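Local coordinates for lectin 2 (Agrocybe aegerita, PDB 4TQJ), which binds carbohydrate as a fungal lectin, recognising N-acetylglucosamine at the non-reducing end of glycans, at residues G245-V253 / V265-D275; W167-F175 / I218-G226. The protein carries 1 engineered substitution. All coordinates share one frame; numbering follows the deposited sequence.

Interaction 1: residues G245-V253 / V265-D275; sequences GCGKAGCWV and VKLVINDFGTD
Leu267 lays its CD1 methyl over one face of the Trp252 indole, 3.8 Å from CD1 to the centroid of the five-membered ring and 18° off the ring normal, a CH-pi contact. CG of Leu267 stands anti to the backbone N (chi1 -177°), which carries the branch along the ring, while Val265 O lies at the ring edge near CZ3. Trp252 and Leu267 form a non-hydrogen-bonded antiparallel pair. Val253, on the other sheet face with Cys251 and Ile269, has its CG1 3.5 Å from CG2 of Val268, the bulge residue, the two side chains crossing at about a right angle. The SG of Cys251 lies 3.7 Å from Phe272 CB and approaches the Phe272 ring obliquely. The Phe272 side chain packs on Tyr307 and Ala309 of strand 306-309, in the following sheet.

Backbone bonds fix the register: Cys251 N to Ile269 O, Val268 N to Cys251 O, and a reciprocal pair between Val253 and Lys266. Because Val268 and Ile269 both face Cys251, the strand carries a classic bulge. Beyond it, Thr274 N and Asp275 N donate to the carbonyls of Gly247 and Lys248, and Lys248 NZ reaches the syn lone pair of Asp275 OD1 at 2.7 Å in a salt bridge. Gly273 CA sits 3.0 Å from Gly247 O, where the chain passes tightly against the 247-250 turn. Strands 251-254 and 266-269 thus make the outer hairpin of a four-stranded antiparallel sheet, the blade of a beta-propeller, with the chain after the bulge folding back over the turn between strands 242-246 and 251-254.

Interaction 2: residues W167-F175 / I218-G226; sequences WRLDRHLRF and IDAGGWKIG
The loop leading into strand 173-177, with the strand's first residue, meets the loop 218-226; Arg171 and Ile225 have CA atoms 5.9 Å apart, and the backbones are joined through water: one molecule donates to Asp170 O and accepts from Ile225 N, while another accepts from Ile218 N and lies 2.9 Å from Arg171 O. Ile225 inserts its CG1 branch, anti to the carbonyl carbon (chi1 -69°), beside the 170-171 peptide, CG1 to Asp170 O being 3.4 Å. Its CD1, turned by chi2 of -62°, meets Leu173 CD2 tip to tip at 3.6 Å. Ile218 crosses Arg171 at about a right angle and sets CD1 over one face of the guanidinium, 3.5 Å from Arg171 NH1. At the guanidinium edge, Asp219 OD2 stands 3.5 Å from Arg171 NH2 in a long salt bridge, the two planes 61° apart. The stronger partner of Arg171 NH2 is Asp192 OD1, in a salt bridge; the same oxygen accepts from His172 NE2, and Arg171 CB lies over the centre of the His172 ring. The contact joins the approach to strand 173-177 to the loop between strands 210-213 and 230-233; Leu173 and Ile225 both pack on Arg230 of strand 230-233, the first strand of the next sheet.

In the fold
Interaction 1 lies within one blade, whereas interaction 2 reaches between the sheet containing strand 173-177 and the loop entering that blade. Their chemistry follows: the 245-253/265-275 contact is partly buried, buries 851 Å² between its segments and rests on direct backbone pairing with an apolar face, while the 167-175/218-226 contact is a surface one of 348 Å² with water bridges and isoleucine contacts. Both carry an ion pair at the rim, short in interaction 1 and long in interaction 2. Their centres are 16 Å apart, and Trp223 links them, its CZ3 packing 3.5 Å from Gly245 C and its CZ2 3.9 Å from Trp252 CD1. Trp223 thus packs loop 218-226 on the blade to which interaction 1 adds the outermost strand, 266-269.

Interaction 1: residues G245-V253 / V265-D275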
# COMPACT_ATOMS: atom_id res chain seq x y z
N GLY A 245 13.81 -2.00 29.64
CA GLY A 245 14.06 -0.63 30.02
C GLY A 245 15.55 -0.39 30.07
O GLY A 245 16.32 -1.27 30.43
N CYS A 246 15.96 0.82 29.70
CA CYS A 246 17.36 1.21 29.76
C CYS A 246 17.59 1.95 31.07
O CYS A 246 17.11 3.07 31.25
CB CYS A 246 17.70 2.13 28.59
SG CYS A 246 17.25 1.43 26.99
N GLY A 247 18.33 1.32 31.98
CA GLY A 247 18.51 1.83 33.32
C GLY A 247 19.88 2.41 33.57
O GLY A 247 20.41 3.14 32.73
N LYS A 248 20.45 2.10 34.73
CA LYS A 248 21.77 2.63 35.09
C LYS A 248 22.84 1.73 34.53
O LYS A 248 23.68 2.16 33.72
CB LYS A 248 21.90 2.68 36.63
CG LYS A 248 23.20 3.29 37.15
CD LYS A 248 23.29 3.13 38.68
CE LYS A 248 24.33 4.06 39.30
NZ LYS A 248 25.70 3.82 38.81
N ALA A 249 22.81 0.46 34.94
CA ALA A 249 23.86 -0.50 34.58
C ALA A 249 23.73 -0.99 33.15
O ALA A 249 24.68 -1.54 32.60
CB ALA A 249 23.89 -1.69 35.56
N GLY A 250 22.57 -0.75 32.52
CA GLY A 250 22.32 -1.25 31.17
C GLY A 250 20.84 -1.53 30.92
O GLY A 250 20.00 -0.87 31.51
N CYS A 251 20.53 -2.50 30.06
CA CYS A 251 19.14 -2.87 29.78
C CYS A 251 18.67 -4.06 30.60
O CYS A 251 19.30 -5.13 30.60
CB CYS A 251 18.94 -3.19 28.29
SG CYS A 251 19.42 -1.89 27.18
N TRP A 252 17.56 -3.86 31.28
CA TRP A 252 16.93 -4.86 32.12
C TRP A 252 15.65 -5.35 31.45
O TRP A 252 14.87 -4.54 30.95
CB TRP A 252 16.54 -4.22 33.44
CG TRP A 252 17.72 -3.88 34.29
CD1 TRP A 252 18.43 -2.71 34.30
CD2 TRP A 252 18.32 -4.73 35.27
NE1 TRP A 252 19.45 -2.79 35.23
CE2 TRP A 252 19.40 -4.02 35.84
CE3 TRP A 252 18.05 -6.03 35.73
CZ2 TRP A 252 20.22 -4.56 36.84
CZ3 TRP A 252 18.87 -6.57 36.72
CH2 TRP A 252 19.93 -5.83 37.27
N VAL A 253 15.42 -6.67 31.41
CA VAL A 253 14.14 -7.17 30.94
C VAL A 253 13.46 -8.17 31.87
O VAL A 253 14.12 -8.87 32.66
CB VAL A 253 14.16 -7.70 29.46
CG1 VAL A 253 15.38 -7.23 28.69
CG2 VAL A 253 14.02 -9.21 29.43
N VAL A 265 13.56 -9.93 36.79
CA VAL A 265 14.12 -8.83 36.02
C VAL A 265 15.63 -8.96 35.92
O VAL A 265 16.34 -8.86 36.93
CB VAL A 265 13.76 -7.50 36.68
CG1 VAL A 265 14.41 -6.33 35.95
CG2 VAL A 265 12.24 -7.35 36.74
N LYS A 266 16.12 -9.18 34.70
CA LYS A 266 17.53 -9.49 34.48
C LYS A 266 18.23 -8.47 33.59
O LYS A 266 17.62 -7.90 32.70
CB LYS A 266 17.68 -10.88 33.86
CG LYS A 266 17.01 -12.00 34.65
CD LYS A 266 17.28 -13.37 34.01
CE LYS A 266 16.22 -14.38 34.39
NZ LYS A 266 16.79 -15.72 34.73
N LEU A 267 19.52 -8.25 33.84
CA LEU A 267 20.34 -7.38 33.00
C LEU A 267 20.81 -8.15 31.78
O LEU A 267 21.61 -9.09 31.91
CB LEU A 267 21.56 -6.87 33.77
CG LEU A 267 22.42 -5.90 32.94
CD1 LEU A 267 21.80 -4.53 33.03
CD2 LEU A 267 23.88 -5.83 33.38
N VAL A 268 20.33 -7.78 30.60
CA VAL A 268 20.64 -8.53 29.38
C VAL A 268 21.71 -7.88 28.51
O VAL A 268 22.30 -8.54 27.66
CB VAL A 268 19.39 -8.71 28.51
CG1 VAL A 268 18.31 -9.51 29.26
CG2 VAL A 268 18.87 -7.35 28.08
N ILE A 269 21.92 -6.57 28.69
CA ILE A 269 22.90 -5.83 27.91
C ILE A 269 23.54 -4.81 28.85
O ILE A 269 22.84 -4.05 29.52
CB ILE A 269 22.24 -5.03 26.77
CG1 ILE A 269 21.46 -5.93 25.82
CG2 ILE A 269 23.29 -4.22 25.99
CD1 ILE A 269 20.51 -5.13 24.95
N ASN A 270 24.87 -4.80 28.90
CA ASN A 270 25.56 -3.82 29.75
C ASN A 270 25.88 -2.52 29.02
O ASN A 270 27.01 -2.01 29.07
CB ASN A 270 26.79 -4.43 30.44
CG ASN A 270 27.97 -4.62 29.49
OD1 ASN A 270 27.82 -4.58 28.27
ND2 ASN A 270 29.16 -4.83 30.07
N ASP A 271 24.87 -1.96 28.37
CA ASP A 271 25.01 -0.71 27.62
C ASP A 271 23.64 -0.06 27.45
O ASP A 271 22.63 -0.63 27.84
CB ASP A 271 25.60 -0.98 26.25
CG ASP A 271 26.60 0.08 25.83
OD1 ASP A 271 26.31 1.29 25.93
OD2 ASP A 271 27.71 -0.31 25.41
N PHE A 272 23.63 1.14 26.87
CA PHE A 272 22.40 1.92 26.63
C PHE A 272 21.88 2.59 27.90
O PHE A 272 20.85 3.27 27.87
CB PHE A 272 21.31 1.08 25.95
CG PHE A 272 21.70 0.56 24.59
CD1 PHE A 272 21.92 1.42 23.53
CD2 PHE A 272 21.88 -0.81 24.38
CE1 PHE A 272 22.29 0.96 22.29
CE2 PHE A 272 22.25 -1.29 23.14
CZ PHE A 272 22.45 -0.39 22.08
N GLY A 273 22.60 2.44 29.01
CA GLY A 273 22.19 3.05 30.26
C GLY A 273 23.05 4.23 30.72
O GLY A 273 24.04 4.58 30.06
N THR A 274 22.68 4.83 31.85
CA THR A 274 23.37 6.05 32.30
C THR A 274 24.84 5.81 32.64
O THR A 274 25.68 6.69 32.44
CB THR A 274 22.67 6.68 33.50
OG1 THR A 274 22.69 5.76 34.61
CG2 THR A 274 21.21 7.02 33.13
N ASP A 275 25.15 4.62 33.14
CA ASP A 275 26.55 4.30 33.46
C ASP A 275 27.46 4.42 32.24
O ASP A 275 28.63 4.76 32.37
CB ASP A 275 26.69 2.93 34.12
CG ASP A 275 26.45 2.98 35.63
OD1 ASP A 275 26.24 4.09 36.16
OD2 ASP A 275 26.45 1.90 36.28
O HOH W 1 24.69 1.32 30.94

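Interaction 2: residues W167-F175 / I218-G226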
# COMPACT_ATOMS: atom_id res chain seq x y z
N TRP A 167 -2.00 9.19 38.70
CA TRP A 167 -1.09 8.98 37.57
C TRP A 167 -0.56 10.32 37.03
O TRP A 167 -1.32 11.28 36.84
CB TRP A 167 -1.73 8.09 36.50
CG TRP A 167 -1.90 6.69 37.01
CD1 TRP A 167 -2.88 6.24 37.85
CD2 TRP A 167 -1.05 5.56 36.76
NE1 TRP A 167 -2.70 4.90 38.12
CE2 TRP A 167 -1.58 4.46 37.46
CE3 TRP A 167 0.11 5.37 35.99
CZ2 TRP A 167 -1.00 3.19 37.43
CZ3 TRP A 167 0.69 4.11 35.95
CH2 TRP A 167 0.13 3.03 36.67
N ARG A 168 0.75 10.37 36.81
CA ARG A 168 1.44 11.59 36.40
C ARG A 168 2.40 11.34 35.24
O ARG A 168 3.17 10.38 35.25
CB ARG A 168 2.24 12.17 37.57
CG ARG A 168 1.41 12.56 38.78
CD ARG A 168 0.59 13.83 38.52
NE ARG A 168 -0.17 14.25 39.70
CZ ARG A 168 -1.40 13.83 39.99
NH1 ARG A 168 -2.01 12.97 39.19
NH2 ARG A 168 -2.01 14.27 41.08
N LEU A 169 2.37 12.24 34.26
CA LEU A 169 3.26 12.16 33.13
C LEU A 169 4.72 12.34 33.51
O LEU A 169 5.60 11.85 32.81
CB LEU A 169 2.85 13.16 32.06
CG LEU A 169 1.52 12.75 31.46
CD1 LEU A 169 0.84 13.94 30.80
CD2 LEU A 169 1.73 11.60 30.48
N ASP A 170 5.00 13.00 34.64
CA ASP A 170 6.38 13.13 35.10
C ASP A 170 6.88 11.96 35.97
O ASP A 170 8.04 11.94 36.37
CB ASP A 170 6.64 14.50 35.77
CG ASP A 170 5.90 14.67 37.09
OD1 ASP A 170 5.05 13.83 37.45
OD2 ASP A 170 6.17 15.68 37.78
N ARG A 171 6.02 10.98 36.22
CA ARG A 171 6.36 9.88 37.11
C ARG A 171 6.12 8.48 36.54
O ARG A 171 6.85 7.54 36.85
CB ARG A 171 5.62 10.04 38.44
CG ARG A 171 6.07 11.27 39.24
CD ARG A 171 5.29 11.46 40.55
NE ARG A 171 5.36 10.29 41.41
CZ ARG A 171 6.37 10.01 42.23
NH1 ARG A 171 7.43 10.81 42.29
NH2 ARG A 171 6.33 8.91 42.98
N HIS A 172 5.10 8.36 35.69
CA HIS A 172 4.53 7.07 35.31
C HIS A 172 4.39 6.93 33.80
O HIS A 172 4.43 7.92 33.07
CB HIS A 172 3.16 6.91 35.98
CG HIS A 172 3.17 7.27 37.43
ND1 HIS A 172 2.32 8.21 37.98
CD2 HIS A 172 3.96 6.85 38.45
CE1 HIS A 172 2.57 8.34 39.27
NE2 HIS A 172 3.56 7.52 39.58
N LEU A 173 4.20 5.69 33.34
CA LEU A 173 4.02 5.39 31.93
C LEU A 173 2.76 4.57 31.72
O LEU A 173 2.48 3.65 32.48
CB LEU A 173 5.21 4.61 31.39
CG LEU A 173 6.57 5.33 31.49
CD1 LEU A 173 7.69 4.33 31.31
CD2 LEU A 173 6.66 6.47 30.47
N ARG A 174 2.01 4.88 30.67
CA ARG A 174 0.81 4.12 30.38
C ARG A 174 0.78 3.75 28.90
O ARG A 174 0.72 4.63 28.05
CB ARG A 174 -0.44 4.89 30.80
CG ARG A 174 -0.69 4.85 32.33
CD ARG A 174 -1.60 6.00 32.78
NE ARG A 174 -0.92 7.28 32.62
CZ ARG A 174 -1.47 8.47 32.87
NH1 ARG A 174 -2.73 8.57 33.27
NH2 ARG A 174 -0.76 9.57 32.68
N PHE A 175 0.82 2.45 28.63
CA PHE A 175 0.91 1.94 27.26
C PHE A 175 -0.23 0.97 27.00
O PHE A 175 -0.92 0.54 27.92
CB PHE A 175 2.23 1.19 27.04
CG PHE A 175 3.48 1.99 27.30
CD1 PHE A 175 4.67 1.33 27.61
CD2 PHE A 175 3.50 3.37 27.18
CE1 PHE A 175 5.85 2.03 27.82
CE2 PHE A 175 4.68 4.08 27.39
CZ PHE A 175 5.85 3.40 27.71
N ILE A 218 9.27 4.33 39.36
CA ILE A 218 9.98 5.42 40.01
C ILE A 218 10.36 5.07 41.46
O ILE A 218 11.43 5.43 41.93
CB ILE A 218 9.18 6.73 39.90
CG1 ILE A 218 10.00 7.91 40.45
CG2 ILE A 218 7.80 6.58 40.55
CD1 ILE A 218 9.49 9.23 39.96
N ASP A 219 9.48 4.34 42.15
CA ASP A 219 9.75 3.94 43.53
C ASP A 219 9.89 2.44 43.70
O ASP A 219 9.66 1.89 44.78
CB ASP A 219 8.68 4.51 44.48
CG ASP A 219 8.89 5.97 44.76
OD1 ASP A 219 10.03 6.43 44.58
OD2 ASP A 219 7.92 6.65 45.15
N ALA A 220 10.28 1.78 42.60
CA ALA A 220 10.71 0.39 42.63
C ALA A 220 11.81 0.23 41.60
O ALA A 220 11.54 -0.04 40.42
CB ALA A 220 9.55 -0.55 42.32
N GLY A 221 13.05 0.42 42.03
CA GLY A 221 14.19 0.29 41.14
C GLY A 221 14.71 1.63 40.68
O GLY A 221 15.69 1.70 39.94
N GLY A 222 14.05 2.70 41.12
CA GLY A 222 14.51 4.06 40.84
C GLY A 222 14.42 4.48 39.38
O GLY A 222 15.21 5.30 38.91
N TRP A 223 13.46 3.93 38.65
CA TRP A 223 13.28 4.25 37.22
C TRP A 223 12.67 5.64 37.01
O TRP A 223 11.53 5.87 37.39
CB TRP A 223 12.40 3.17 36.58
CG TRP A 223 13.09 1.84 36.54
CD1 TRP A 223 13.22 0.94 37.57
CD2 TRP A 223 13.80 1.28 35.43
NE1 TRP A 223 13.96 -0.15 37.16
CE2 TRP A 223 14.33 0.04 35.85
CE3 TRP A 223 14.03 1.70 34.11
CZ2 TRP A 223 15.08 -0.79 35.00
CZ3 TRP A 223 14.78 0.88 33.27
CH2 TRP A 223 15.30 -0.35 33.72
N LYS A 224 13.42 6.56 36.39
CA LYS A 224 12.89 7.92 36.19
C LYS A 224 12.48 8.22 34.74
O LYS A 224 13.13 7.79 33.79
CB LYS A 224 13.89 8.97 36.66
CG LYS A 224 14.37 8.81 38.10
CD LYS A 224 15.35 9.94 38.38
CE LYS A 224 16.20 9.68 39.61
NZ LYS A 224 17.27 10.72 39.75
N ILE A 225 11.40 8.99 34.61
CA ILE A 225 10.86 9.36 33.30
C ILE A 225 11.92 9.90 32.31
O ILE A 225 11.98 9.50 31.15
CB ILE A 225 9.66 10.32 33.42
CG1 ILE A 225 8.47 9.58 34.03
CG2 ILE A 225 9.26 10.87 32.05
CD1 ILE A 225 7.99 8.40 33.16
N GLY A 226 12.79 10.80 32.73
CA GLY A 226 13.72 11.25 31.69
C GLY A 226 14.68 10.14 31.27
O GLY A 226 14.74 9.63 30.12
O HOH W 2 10.28 10.52 36.84
O HOH W 3 7.22 4.66 37.21
O HOH W 4 9.45 6.91 35.99